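Local coordinates for putative transcription protein (Pseudomonas aeruginosa PAO1, PDB 4GCV), which probably binds DNA through an HxlR-type helix-turn-helix domain, as a putative oxidative-stress-sensing transcriptional regulator, at the interface of chains A and B. Sequence-based numbering; all coordinates share one arbitrary frame. Chains: chain A/B, Putative transcription protein.

The interface of chains A and B. Residues chain A 63, 65, 85, 88-89; chain B 20, 96, 99.
B:Trp99, on helix 84-101 of one HxlR-family subunit, inserts its indole against helix 84-88 and A:Phe89 of the other, in one part of a two-fold symmetric interface, repeated with the chains exchanged. HxlR-type helix-turn-helix regulators typically work as dimers, and this pairing is probably the functional one. A direct hydrogen bond runs from the indole N-H, NE1 of B:Trp99, to the backbone carbonyl O of A:Lys85 at 3.0 Å. It is almost straight, 175° at the hydrogen, and the acceptor lies nearly in the indole plane, while the donor sits 22° off the carbonyl plane. The side chain of B:Trp99 swings away from its own backbone N (chi1 175°), which carries the indole over to A:Lys85; the bond and the packing around it should help hold the ring's rotation. Water 1 adds a bridge, 3.0 Å from the carboxylate OD2 of A:Asp88 and 2.9 Å from the backbone O of B:Trp99; it also lies near the rim of the indole face opposite A:Phe89.

Aromatic packing is edge-to-face. A:Phe89 turns its CD1 edge onto the indole, the phenyl standing nearly upright on it, with CD1 3.6 Å from CE2 of B:Trp99. Further along the same phenyl rim, CZ meets CE1 of B:Phe96 at 3.8 Å. Within chain A, CD2 of A:Leu65 sits over the centre of the A:Phe89 ring, backing it from one face.

Aliphatic contacts flank the indole and continue beyond it to B:Val20. CD1 of A:Leu65 touches CZ2 of B:Trp99 at 3.8 Å, on the benzo side, and the methylenes of A:Lys85 run past the same carbon, its extended chain crossing the indole at about a right angle. At the pyrrole end, CB of A:Asp88 lies 3.7 Å from CD1 of B:Trp99. The two methyls of A:Leu65 divide their work: CD2 meets CG2 of B:Val20 at 3.9 Å, and that same valine methyl also packs against CB of A:Ala63.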
loop_
_atom_site.group_PDB
_atom_site.type_symbol
_atom_site.label_atom_id
_atom_site.label_comp_id
_atom_site.label_asym_id
_atom_site.label_seq_id
_atom_site.Cartn_x
_atom_site.Cartn_y
_atom_site.Cartn_z
ATOM N N ALA A 63 13.543 4.233 -2.949
ATOM C CA ALA A 63 12.220 4.761 -2.573
ATOM C C ALA A 63 12.218 5.646 -1.330
ATOM O O ALA A 63 11.201 6.249 -0.994
ATOM C CB ALA A 63 11.253 3.630 -2.381
ATOM N N LEU A 65 12.772 4.717 1.762
ATOM C CA LEU A 65 12.257 3.985 2.900
ATOM C C LEU A 65 13.350 3.405 3.774
ATOM O O LEU A 65 13.147 3.201 4.979
ATOM C CB LEU A 65 11.364 2.865 2.407
ATOM C CG LEU A 65 9.849 3.061 2.296
ATOM C CD1 LEU A 65 9.414 4.473 2.044
ATOM C CD2 LEU A 65 9.266 2.108 1.262
ATOM N N LYS A 85 10.248 8.148 6.792
ATOM C CA LYS A 85 9.318 7.613 5.801
ATOM C C LYS A 85 9.110 6.093 5.928
ATOM O O LYS A 85 7.983 5.602 5.808
ATOM C CB LYS A 85 9.806 7.955 4.403
ATOM C CG LYS A 85 9.330 9.272 3.872
ATOM C CD LYS A 85 9.744 9.402 2.391
ATOM C CE LYS A 85 8.919 10.463 1.627
ATOM N NZ LYS A 85 9.484 10.753 0.248
ATOM N N ASP A 88 7.010 5.346 9.067
ATOM C CA ASP A 88 5.645 5.685 8.717
ATOM C C ASP A 88 5.010 4.663 7.775
ATOM O O ASP A 88 3.760 4.600 7.639
ATOM C CB ASP A 88 5.650 7.017 7.962
ATOM C CG ASP A 88 6.053 8.213 8.843
ATOM O OD1 ASP A 88 6.125 8.073 10.096
ATOM O OD2 ASP A 88 6.323 9.292 8.250
ATOM N N PHE A 89 5.854 3.905 7.066
ATOM C CA PHE A 89 5.339 2.971 6.085
ATOM C C PHE A 89 4.550 1.831 6.714
ATOM O O PHE A 89 3.777 1.189 5.976
ATOM C CB PHE A 89 6.456 2.442 5.175
ATOM C CG PHE A 89 6.011 2.106 3.798
ATOM C CD1 PHE A 89 5.436 3.083 2.990
ATOM C CD2 PHE A 89 6.180 0.826 3.286
ATOM C CE1 PHE A 89 5.043 2.791 1.694
ATOM C CE2 PHE A 89 5.801 0.524 1.976
ATOM C CZ PHE A 89 5.216 1.483 1.193
ATOM N N VAL B 20 7.996 5.986 -4.616
ATOM C CA VAL B 20 7.700 4.701 -4.045
ATOM C C VAL B 20 6.975 3.871 -5.117
ATOM O O VAL B 20 6.629 2.715 -4.896
ATOM C CB VAL B 20 6.927 4.928 -2.707
ATOM C CG1 VAL B 20 5.409 4.950 -2.903
ATOM C CG2 VAL B 20 7.383 3.965 -1.610
ATOM N N PHE B 96 -1.721 4.579 1.174
ATOM C CA PHE B 96 -0.568 5.266 0.598
ATOM C C PHE B 96 -0.766 6.755 0.763
ATOM O O PHE B 96 0.204 7.473 0.992
ATOM C CB PHE B 96 -0.368 4.967 -0.895
ATOM C CG PHE B 96 0.524 3.758 -1.165
ATOM C CD1 PHE B 96 1.901 3.870 -1.110
ATOM C CD2 PHE B 96 -0.034 2.498 -1.435
ATOM C CE1 PHE B 96 2.721 2.748 -1.345
ATOM C CE2 PHE B 96 0.796 1.388 -1.649
ATOM C CZ PHE B 96 2.153 1.521 -1.619
ATOM N N TRP B 99 -0.095 7.739 4.400
ATOM C CA TRP B 99 1.359 7.706 4.452
ATOM C C TRP B 99 2.041 8.962 3.870
ATOM O O TRP B 99 2.889 9.537 4.537
ATOM C CB TRP B 99 1.897 6.490 3.727
ATOM C CG TRP B 99 3.367 6.484 3.661
ATOM C CD1 TRP B 99 4.238 6.166 4.670
ATOM C CD2 TRP B 99 4.162 6.828 2.528
ATOM N NE1 TRP B 99 5.546 6.291 4.216
ATOM C CE2 TRP B 99 5.515 6.690 2.901
ATOM C CE3 TRP B 99 3.860 7.209 1.204
ATOM C CZ2 TRP B 99 6.566 6.928 2.007
ATOM C CZ3 TRP B 99 4.917 7.454 0.330
ATOM C CH2 TRP B 99 6.247 7.313 0.741
HETATM O O HOH W 1 5.642 9.824 5.415
#